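Local coordinates for protein cytosol aminopeptidase (Coxiella burnetii, PDB 3IJ3) that probably acts as a manganese-dependent M17-family aminopeptidase, removing residues from the N-terminal ends of peptides, at residues K161-L172 with L281-Q290; L296-E304 with V338-E349. One frame throughout, in Å; residues are numbered along the deposited sequence.

Contact 1 of 2, residues K161-L172 with L281-Q290; sequences KRVTDWLTTIYL and LGLARMIMLQ. With SO4 (sulfate ion), chain H.
An antiparallel helix pair, with Arg285 and Thr169 meshing as reciprocal knobs-into-holes, joins residues 161-172 to 281-290; the short axes approach to 9.4 Å at 159°. Thr169 sits among Gly282, Arg285, Met286 and Leu289, while Arg285 sits among Asp165, Thr168, Thr169 and Leu172. The Arg285 chain runs extended from CG to NE, which brings its guanidinium to the hydroxyls of Thr168 and Thr169. Arg285 NH1 donates to Thr168 OG1 at 2.7 Å in a nearly straight bond (165°) lying in the guanidinium plane, and to Thr169 OG1 at 2.9 Å with a more bent one (134°). Both hydroxyls also donate to carbonyls one turn back, Thr164 O and Asp165 O, which fixes their rotation, and a water bridges Thr168 OG1 to Arg285 NH2. The contact packs helix 157-178 against helix 275-289 of the catalytic domain, with helices 123-135, 186-200 and 470-481 around the pair. The twice-bent Met286 chain lays its methyl and sulfur over one face of Trp166, whose ring also touches Leu131 and Arg471: Met286 CE is 3.8 Å from the five-membered ring centroid, a CH-pi contact, and SD 4.1 Å from the six-membered one, a Met-aromatic contact. At the C-terminal end of 281-290, Lys161 NZ donates to Leu289 O (2.9 Å) from above the carbonyl plane and pairs with Asp165 OD2 on its syn lone pair. The anti lone pair of Asp165 OD2 takes Gln290 NE2 at 2.8 Å, and the same NE2 donates to a sulfate, probably from the crystallisation liquor. Arg162, salt-bridged to Glu478, places one guanidinium face against the Gln290 amide.

Contact 2 of 2, residues L296-E304 with V338-E349; sequences LRLLIPAVE and VLADALAEAVKE
Strand 295-305 of the mixed sheet in the catalytic domain is packed by helix 335-347, and Pro301, Leu299 and Arg297 meet residues 338-349 in turn. The two short axes run nearly antiparallel, 154° apart, with a closest approach of 8.2 Å. Pro301 sets its ring against the turn from Val338 to Ala342: Pro301 CB lies 3.9 Å from Val338 CG2, and Pro301 CD lies 4.0 Å from Ala342 CB. Two residues earlier on the strand, Leu299 has CG anti to its carbonyl carbon, and its CD1 branch reaches the small methyl of Ala346, Leu299 CD1 to Ala346 CB 3.9 Å. That same CD1 also lies over one face of the Arg297 guanidinium, so the apolar packing borders directly on the charged group. Arg297 is fully extended, with CG anti to the backbone N (chi1 180°), and thereby spans to the C-terminal part of the helix. Arg297 NH2 donates to the anti lone pair of Glu345 OE2 at 2.9 Å, close to the guanidinium plane, although the carboxylate is turned 70° from that plane. Arg297 NH1 approaches Glu349 OE1 obliquely in a second salt bridge, 3.1 Å long, and a water 2.8 Å from Arg297 NH1 links it to Glu345 O. Each charge has a further partner: Asp234 for Arg297, Arg321 for Glu345 and Lys236 for Glu349. A buried guanidinium is thus met by three carboxylates, two of which carry a basic partner of their own; this alternation of charge probably keeps all of these groups ionised and fixes the rotation of the guanidinium between strand and helix.

In the fold
Contacts 1 and 2 lie in series along the chain, since helix 275-289 of contact 1 is followed directly by strand 295-305 of contact 2. Their centres are 22 Å apart, yet they touch: Leu296 packs on Ile287 and Met288, and Leu298 on Leu281. Thus the helix covers one face of the strand while helix 335-347 covers the other. Contact 1 is only partly buried; an arginine is held by neutral hydroxyls at its middle, and charged groups and an amide gather at the end beside the sulfate. Contact 2 is buried, with an apolar strand-helix interface that ends in a salt-bridge network. At its far end, the Val303 side chain lies about 8 Å from the bound lithium ion.

Contact 1 of 2, residues K161-L172 with L281-Q290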
loop_
_atom_site.group_PDB
_atom_site.type_symbol
_atom_site.label_atom_id
_atom_site.label_comp_id
_atom_site.label_asym_id
_atom_site.label_seq_id
_atom_site.Cartn_x
_atom_site.Cartn_y
_atom_site.Cartn_z
ATOM N N LYS A 161 38.756 7.764 36.636
ATOM C CA LYS A 161 39.231 7.452 35.292
ATOM C C LYS A 161 38.256 6.526 34.544
ATOM O O LYS A 161 37.891 6.777 33.389
ATOM C CB LYS A 161 40.620 6.803 35.317
ATOM C CG LYS A 161 41.240 6.635 33.897
ATOM C CD LYS A 161 42.467 5.757 33.875
ATOM C CE LYS A 161 43.195 5.842 32.545
ATOM N NZ LYS A 161 42.326 5.747 31.355
ATOM N N ARG A 162 37.852 5.439 35.187
ATOM C CA ARG A 162 36.965 4.486 34.516
ATOM C C ARG A 162 35.622 5.117 34.165
ATOM O O ARG A 162 35.106 4.917 33.058
ATOM C CB ARG A 162 36.733 3.286 35.402
ATOM C CG ARG A 162 35.980 2.163 34.737
ATOM C CD ARG A 162 36.807 1.406 33.757
ATOM N NE ARG A 162 37.964 0.775 34.402
ATOM C CZ ARG A 162 38.683 -0.204 33.857
ATOM N NH1 ARG A 162 39.720 -0.707 34.520
ATOM N NH2 ARG A 162 38.359 -0.702 32.668
ATOM N N VAL A 163 35.026 5.846 35.099
ATOM C CA VAL A 163 33.743 6.484 34.825
ATOM C C VAL A 163 33.871 7.572 33.731
ATOM O O VAL A 163 33.028 7.656 32.831
ATOM C CB VAL A 163 33.093 7.043 36.121
ATOM C CG1 VAL A 163 31.912 7.940 35.772
ATOM C CG2 VAL A 163 32.690 5.890 37.046
ATOM N N THR A 164 34.938 8.363 33.800
ATOM C CA THR A 164 35.155 9.427 32.823
ATOM C C THR A 164 35.395 8.856 31.429
ATOM O O THR A 164 34.805 9.326 30.455
ATOM C CB THR A 164 36.331 10.343 33.212
ATOM O OG1 THR A 164 36.075 10.930 34.489
ATOM C CG2 THR A 164 36.511 11.462 32.172
ATOM N N ASP A 165 36.236 7.829 31.356
ATOM C CA ASP A 165 36.573 7.157 30.095
ATOM C C ASP A 165 35.263 6.662 29.443
ATOM O O ASP A 165 35.027 6.890 28.250
ATOM C CB ASP A 165 37.523 5.953 30.293
ATOM C CG ASP A 165 38.980 6.346 30.553
ATOM O OD1 ASP A 165 39.320 7.542 30.461
ATOM O OD2 ASP A 165 39.793 5.437 30.835
ATOM N N TRP A 166 34.414 5.986 30.220
ATOM C CA TRP A 166 33.154 5.501 29.672
ATOM C C TRP A 166 32.182 6.611 29.289
ATOM O O TRP A 166 31.565 6.534 28.236
ATOM C CB TRP A 166 32.443 4.491 30.602
ATOM C CG TRP A 166 32.913 3.098 30.409
ATOM C CD1 TRP A 166 33.576 2.320 31.304
ATOM C CD2 TRP A 166 32.777 2.315 29.215
ATOM N NE1 TRP A 166 33.856 1.094 30.749
ATOM C CE2 TRP A 166 33.370 1.068 29.467
ATOM C CE3 TRP A 166 32.204 2.550 27.966
ATOM C CZ2 TRP A 166 33.414 0.060 28.506
ATOM C CZ3 TRP A 166 32.251 1.556 27.007
ATOM C CH2 TRP A 166 32.847 0.322 27.286
ATOM N N LEU A 167 32.038 7.617 30.145
ATOM C CA LEU A 167 31.094 8.691 29.895
ATOM C C LEU A 167 31.464 9.459 28.640
ATOM O O LEU A 167 30.614 9.691 27.771
ATOM C CB LEU A 167 31.035 9.648 31.080
ATOM C CG LEU A 167 30.070 10.831 30.887
ATOM C CD1 LEU A 167 28.869 10.675 31.738
ATOM C CD2 LEU A 167 30.767 12.125 31.279
ATOM N N THR A 168 32.744 9.836 28.524
ATOM C CA THR A 168 33.198 10.585 27.370
ATOM C C THR A 168 33.075 9.773 26.085
ATOM O O THR A 168 32.728 10.309 25.037
ATOM C CB THR A 168 34.619 11.136 27.541
ATOM O OG1 THR A 168 35.564 10.063 27.706
ATOM C CG2 THR A 168 34.662 12.127 28.746
ATOM N N THR A 169 33.304 8.468 26.177
ATOM C CA THR A 169 33.201 7.597 25.000
ATOM C C THR A 169 31.724 7.436 24.593
ATOM O O THR A 169 31.392 7.496 23.413
ATOM C CB THR A 169 33.829 6.230 25.296
ATOM O OG1 THR A 169 35.245 6.409 25.564
ATOM C CG2 THR A 169 33.621 5.281 24.128
ATOM N N ILE A 170 30.842 7.229 25.565
ATOM C CA ILE A 170 29.404 7.093 25.250
ATOM C C ILE A 170 28.856 8.419 24.712
ATOM O O ILE A 170 28.043 8.405 23.781
ATOM C CB ILE A 170 28.596 6.540 26.439
ATOM C CG1 ILE A 170 29.056 5.098 26.735
ATOM C CG2 ILE A 170 27.067 6.636 26.155
ATOM C CD1 ILE A 170 28.597 4.548 28.079
ATOM N N TYR A 171 29.272 9.535 25.302
ATOM C CA TYR A 171 28.883 10.854 24.797
ATOM C C TYR A 171 29.317 11.047 23.337
ATOM O O TYR A 171 28.572 11.631 22.515
ATOM C CB TYR A 171 29.449 11.957 25.664
ATOM C CG TYR A 171 28.597 12.340 26.880
ATOM C CD1 TYR A 171 27.865 11.397 27.601
ATOM C CD2 TYR A 171 28.606 13.642 27.339
ATOM C CE1 TYR A 171 27.118 11.776 28.751
ATOM C CE2 TYR A 171 27.883 14.019 28.459
ATOM C CZ TYR A 171 27.134 13.091 29.154
ATOM O OH TYR A 171 26.438 13.532 30.288
ATOM N N LEU A 172 30.526 10.590 23.010
ATOM C CA LEU A 172 31.028 10.683 21.646
ATOM C C LEU A 172 30.113 9.896 20.695
ATOM O O LEU A 172 29.734 10.387 19.631
ATOM C CB LEU A 172 32.462 10.169 21.545
ATOM C CG LEU A 172 33.059 10.066 20.150
ATOM C CD1 LEU A 172 33.122 11.464 19.496
ATOM C CD2 LEU A 172 34.483 9.440 20.253
ATOM N N LEU A 281 34.468 3.030 16.633
ATOM C CA LEU A 281 35.365 4.104 17.065
ATOM C C LEU A 281 35.377 4.228 18.597
ATOM O O LEU A 281 36.435 4.384 19.212
ATOM C CB LEU A 281 34.945 5.444 16.432
ATOM C CG LEU A 281 35.747 6.662 16.877
ATOM C CD1 LEU A 281 37.274 6.476 16.619
ATOM C CD2 LEU A 281 35.215 7.942 16.203
ATOM N N GLY A 282 34.204 4.123 19.228
ATOM C CA GLY A 282 34.127 4.236 20.698
ATOM C C GLY A 282 34.862 3.105 21.402
ATOM O O GLY A 282 35.624 3.347 22.357
ATOM N N LEU A 283 34.691 1.889 20.891
ATOM C CA LEU A 283 35.390 0.727 21.446
ATOM C C LEU A 283 36.921 0.911 21.263
ATOM O O LEU A 283 37.692 0.669 22.195
ATOM C CB LEU A 283 34.901 -0.575 20.824
ATOM C CG LEU A 283 35.534 -1.811 21.410
ATOM C CD1 LEU A 283 35.310 -1.898 22.956
ATOM C CD2 LEU A 283 34.990 -3.021 20.687
ATOM N N ALA A 284 37.348 1.360 20.080
ATOM C CA ALA A 284 38.756 1.663 19.836
ATOM C C ALA A 284 39.270 2.666 20.880
ATOM O O ALA A 284 40.365 2.513 21.432
ATOM C CB ALA A 284 38.941 2.252 18.420
ATOM N N ARG A 285 38.502 3.727 21.111
ATOM C CA ARG A 285 38.877 4.735 22.096
ATOM C C ARG A 285 39.064 4.154 23.497
ATOM O O ARG A 285 40.050 4.484 24.175
ATOM C CB ARG A 285 37.880 5.893 22.075
ATOM C CG ARG A 285 38.287 7.026 23.007
ATOM C CD ARG A 285 37.417 8.236 22.765
ATOM N NE ARG A 285 37.899 9.354 23.554
ATOM C CZ ARG A 285 37.477 9.668 24.781
ATOM N NH1 ARG A 285 36.523 8.975 25.381
ATOM N NH2 ARG A 285 38.019 10.705 25.404
ATOM N N MET A 286 38.166 3.262 23.931
ATOM C CA MET A 286 38.317 2.634 25.256
ATOM C C MET A 286 39.571 1.764 25.330
ATOM O O MET A 286 40.294 1.776 26.332
ATOM C CB MET A 286 37.065 1.827 25.644
ATOM C CG MET A 286 35.863 2.680 25.973
ATOM S SD MET A 286 36.120 3.646 27.457
ATOM C CE MET A 286 36.714 2.399 28.548
ATOM N N ILE A 287 39.845 1.031 24.257
ATOM C CA ILE A 287 41.028 0.190 24.186
ATOM C C ILE A 287 42.292 1.048 24.365
ATOM O O ILE A 287 43.190 0.679 25.120
ATOM C CB ILE A 287 41.060 -0.564 22.848
ATOM C CG1 ILE A 287 39.984 -1.664 22.829
ATOM C CG2 ILE A 287 42.443 -1.174 22.593
ATOM C CD1 ILE A 287 39.811 -2.306 21.422
ATOM N N MET A 288 42.318 2.210 23.714
ATOM C CA MET A 288 43.477 3.115 23.791
ATOM C C MET A 288 43.570 3.846 25.137
ATOM O O MET A 288 44.666 3.983 25.717
ATOM C CB MET A 288 43.472 4.085 22.581
ATOM C CG MET A 288 43.705 3.344 21.232
ATOM S SD MET A 288 43.800 4.409 19.763
ATOM C CE MET A 288 42.084 4.966 19.539
ATOM N N LEU A 289 42.430 4.284 25.653
ATOM C CA LEU A 289 42.377 4.941 26.965
ATOM C C LEU A 289 42.873 4.041 28.082
ATOM O O LEU A 289 43.533 4.497 29.016
ATOM C CB LEU A 289 40.944 5.393 27.295
ATOM C CG LEU A 289 40.444 6.681 26.643
ATOM C CD1 LEU A 289 38.947 6.830 26.785
ATOM C CD2 LEU A 289 41.191 7.881 27.251
ATOM N N GLN A 290 42.526 2.768 27.992
ATOM C CA GLN A 290 42.877 1.777 29.002
ATOM C C GLN A 290 44.147 1.001 28.674
ATOM O O GLN A 290 44.558 0.099 29.418
ATOM C CB GLN A 290 41.698 0.828 29.171
ATOM C CG GLN A 290 40.459 1.491 29.745
ATOM C CD GLN A 290 40.531 1.664 31.252
ATOM O OE1 GLN A 290 40.987 0.766 31.965
ATOM N NE2 GLN A 290 40.055 2.806 31.753
HETATM S S SO4 H . 41.278 2.417 35.516
HETATM O O1 SO4 H . 41.171 3.167 36.769
HETATM O O2 SO4 H . 42.640 2.534 34.990
HETATM O O3 SO4 H . 41.005 1.008 35.765
HETATM O O4 SO4 H . 40.332 2.944 34.544
HETATM O O HOH W 1 38.276 11.560 28.275
#

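Contact 2 of 2, residues L296-E304 with V338-E349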
loop_
_atom_site.group_PDB
_atom_site.type_symbol
_atom_site.label_atom_id
_atom_site.label_comp_id
_atom_site.label_asym_id
_atom_site.label_seq_id
_atom_site.Cartn_x
_atom_site.Cartn_y
_atom_site.Cartn_z
ATOM N N LEU A 296 45.775 -2.809 17.770
ATOM C CA LEU A 296 44.450 -2.398 17.357
ATOM C C LEU A 296 44.413 -1.865 15.936
ATOM O O LEU A 296 45.300 -1.100 15.513
ATOM C CB LEU A 296 43.951 -1.289 18.278
ATOM C CG LEU A 296 42.622 -0.592 17.937
ATOM C CD1 LEU A 296 41.458 -1.587 18.074
ATOM C CD2 LEU A 296 42.444 0.621 18.853
ATOM N N ARG A 297 43.395 -2.273 15.199
ATOM C CA ARG A 297 43.139 -1.711 13.892
ATOM C C ARG A 297 41.642 -1.439 13.853
ATOM O O ARG A 297 40.846 -2.237 14.366
ATOM C CB ARG A 297 43.545 -2.673 12.776
ATOM C CG ARG A 297 43.294 -2.128 11.407
ATOM C CD ARG A 297 43.680 -3.125 10.333
ATOM N NE ARG A 297 43.843 -2.492 9.027
ATOM C CZ ARG A 297 44.122 -3.161 7.906
ATOM N NH1 ARG A 297 44.204 -4.493 7.912
ATOM N NH2 ARG A 297 44.304 -2.500 6.770
ATOM N N LEU A 298 41.267 -0.290 13.301
ATOM C CA LEU A 298 39.874 0.116 13.132
ATOM C C LEU A 298 39.639 0.455 11.670
ATOM O O LEU A 298 40.335 1.308 11.100
ATOM C CB LEU A 298 39.564 1.330 14.013
ATOM C CG LEU A 298 38.256 2.091 13.746
ATOM C CD1 LEU A 298 37.024 1.251 14.180
ATOM C CD2 LEU A 298 38.259 3.407 14.500
ATOM N N LEU A 299 38.673 -0.235 11.049
ATOM C CA LEU A 299 38.311 -0.046 9.662
ATOM C C LEU A 299 36.872 0.401 9.568
ATOM O O LEU A 299 35.961 -0.288 10.058
ATOM C CB LEU A 299 38.503 -1.367 8.885
ATOM C CG LEU A 299 39.944 -1.775 8.630
ATOM C CD1 LEU A 299 40.040 -3.281 8.311
ATOM C CD2 LEU A 299 40.511 -0.925 7.468
ATOM N N ILE A 300 36.661 1.574 8.960
ATOM C CA ILE A 300 35.318 2.122 8.767
ATOM C C ILE A 300 35.074 2.553 7.309
ATOM O O ILE A 300 35.691 3.523 6.828
ATOM C CB ILE A 300 35.067 3.359 9.674
ATOM C CG1 ILE A 300 35.080 2.965 11.147
ATOM C CG2 ILE A 300 33.760 4.066 9.294
ATOM C CD1 ILE A 300 35.144 4.190 12.122
ATOM N N PRO A 301 34.228 1.792 6.587
ATOM C CA PRO A 301 33.789 2.243 5.273
ATOM C C PRO A 301 32.806 3.391 5.535
ATOM O O PRO A 301 31.815 3.210 6.281
ATOM C CB PRO A 301 33.104 1.030 4.661
ATOM C CG PRO A 301 33.045 -0.006 5.700
ATOM C CD PRO A 301 33.791 0.410 6.888
ATOM N N ALA A 302 33.061 4.546 4.941
ATOM C CA ALA A 302 32.237 5.745 5.178
ATOM C C ALA A 302 31.652 6.212 3.847
ATOM O O ALA A 302 32.385 6.614 2.929
ATOM C CB ALA A 302 33.067 6.830 5.870
ATOM N N VAL A 303 30.336 6.098 3.734
ATOM C CA VAL A 303 29.641 6.440 2.502
ATOM C C VAL A 303 28.236 6.974 2.757
ATOM O O VAL A 303 27.739 6.939 3.896
ATOM C CB VAL A 303 29.407 5.135 1.678
ATOM C CG1 VAL A 303 30.681 4.282 1.489
ATOM C CG2 VAL A 303 28.309 4.232 2.323
ATOM N N GLU A 304 27.627 7.546 1.714
ATOM C CA GLU A 304 26.203 7.876 1.747
ATOM C C GLU A 304 25.581 6.963 0.702
ATOM O O GLU A 304 26.167 6.769 -0.366
ATOM C CB GLU A 304 25.878 9.352 1.394
ATOM C CG GLU A 304 24.322 9.678 1.456
ATOM C CD GLU A 304 23.963 11.195 1.400
ATOM O OE1 GLU A 304 24.904 12.021 1.481
ATOM O OE2 GLU A 304 22.738 11.560 1.281
ATOM N N VAL A 338 29.406 -2.840 1.772
ATOM C CA VAL A 338 30.591 -2.040 2.110
ATOM C C VAL A 338 31.422 -2.750 3.170
ATOM O O VAL A 338 32.660 -2.710 3.111
ATOM C CB VAL A 338 30.284 -0.568 2.460
ATOM C CG1 VAL A 338 29.441 0.055 1.301
ATOM C CG2 VAL A 338 29.576 -0.404 3.827
ATOM N N LEU A 339 30.759 -3.421 4.106
ATOM C CA LEU A 339 31.471 -4.185 5.151
ATOM C C LEU A 339 32.291 -5.332 4.558
ATOM O O LEU A 339 33.347 -5.662 5.078
ATOM C CB LEU A 339 30.502 -4.730 6.199
ATOM C CG LEU A 339 29.947 -3.689 7.160
ATOM C CD1 LEU A 339 28.837 -4.303 8.029
ATOM C CD2 LEU A 339 31.060 -3.088 8.023
ATOM N N ALA A 340 31.795 -5.947 3.486
ATOM C CA ALA A 340 32.506 -7.062 2.828
ATOM C C ALA A 340 33.928 -6.687 2.430
ATOM O O ALA A 340 34.854 -7.488 2.592
ATOM C CB ALA A 340 31.721 -7.567 1.592
ATOM N N ASP A 341 34.105 -5.478 1.900
ATOM C CA ASP A 341 35.437 -5.009 1.540
ATOM C C ASP A 341 36.311 -4.741 2.759
ATOM O O ASP A 341 37.504 -5.035 2.739
ATOM C CB ASP A 341 35.367 -3.757 0.675
ATOM C CG ASP A 341 35.256 -4.068 -0.810
ATOM O OD1 ASP A 341 35.242 -5.260 -1.189
ATOM O OD2 ASP A 341 35.255 -3.096 -1.600
ATOM N N ALA A 342 35.732 -4.170 3.812
ATOM C CA ALA A 342 36.503 -3.891 5.028
ATOM C C ALA A 342 36.923 -5.214 5.648
ATOM O O ALA A 342 38.045 -5.357 6.112
ATOM C CB ALA A 342 35.675 -3.040 6.032
ATOM N N LEU A 343 36.009 -6.184 5.675
ATOM C CA LEU A 343 36.326 -7.511 6.220
ATOM C C LEU A 343 37.401 -8.250 5.419
ATOM O O LEU A 343 38.293 -8.889 6.009
ATOM C CB LEU A 343 35.061 -8.383 6.381
ATOM C CG LEU A 343 34.063 -7.990 7.447
ATOM C CD1 LEU A 343 32.754 -8.787 7.255
ATOM C CD2 LEU A 343 34.612 -8.145 8.879
ATOM N N ALA A 344 37.327 -8.172 4.090
ATOM C CA ALA A 344 38.311 -8.788 3.204
ATOM C C ALA A 344 39.694 -8.212 3.512
ATOM O O ALA A 344 40.708 -8.929 3.485
ATOM C CB ALA A 344 37.935 -8.557 1.715
ATOM N N GLU A 345 39.740 -6.920 3.806
ATOM C CA GLU A 345 41.003 -6.277 4.185
ATOM C C GLU A 345 41.481 -6.748 5.562
ATOM O O GLU A 345 42.663 -7.072 5.744
ATOM C CB GLU A 345 40.838 -4.763 4.176
ATOM C CG GLU A 345 42.074 -3.985 4.638
ATOM C CD GLU A 345 43.282 -4.100 3.720
ATOM O OE1 GLU A 345 43.235 -4.776 2.668
ATOM O OE2 GLU A 345 44.321 -3.491 4.067
ATOM N N ALA A 346 40.571 -6.793 6.533
ATOM C CA ALA A 346 40.903 -7.217 7.887
ATOM C C ALA A 346 41.498 -8.631 7.925
ATOM O O ALA A 346 42.459 -8.890 8.650
ATOM C CB ALA A 346 39.641 -7.164 8.785
ATOM N N VAL A 347 40.918 -9.542 7.159
ATOM C CA VAL A 347 41.348 -10.948 7.191
ATOM C C VAL A 347 42.762 -11.194 6.643
ATOM O O VAL A 347 43.405 -12.164 7.027
ATOM C CB VAL A 347 40.342 -11.912 6.481
ATOM C CG1 VAL A 347 39.001 -11.943 7.213
ATOM C CG2 VAL A 347 40.203 -11.575 5.038
ATOM N N LYS A 348 43.238 -10.326 5.754
ATOM C CA LYS A 348 44.570 -10.475 5.161
ATOM C C LYS A 348 45.693 -10.566 6.189
ATOM O O LYS A 348 46.709 -11.200 5.935
ATOM C CB LYS A 348 44.871 -9.327 4.194
ATOM C CG LYS A 348 44.051 -9.338 2.915
ATOM C CD LYS A 348 44.451 -8.169 2.014
ATOM C CE LYS A 348 43.615 -8.112 0.739
ATOM N NZ LYS A 348 43.870 -9.249 -0.211
ATOM N N GLU A 349 45.512 -9.939 7.344
ATOM C CA GLU A 349 46.521 -9.956 8.411
ATOM C C GLU A 349 46.416 -11.157 9.358
ATOM O O GLU A 349 47.210 -11.262 10.303
ATOM C CB GLU A 349 46.396 -8.676 9.256
ATOM C CG GLU A 349 46.710 -7.407 8.510
ATOM C CD GLU A 349 46.689 -6.177 9.394
ATOM O OE1 GLU A 349 45.722 -6.015 10.179
ATOM O OE2 GLU A 349 47.623 -5.342 9.262
HETATM O O HOH W 2 45.172 -5.975 5.709
#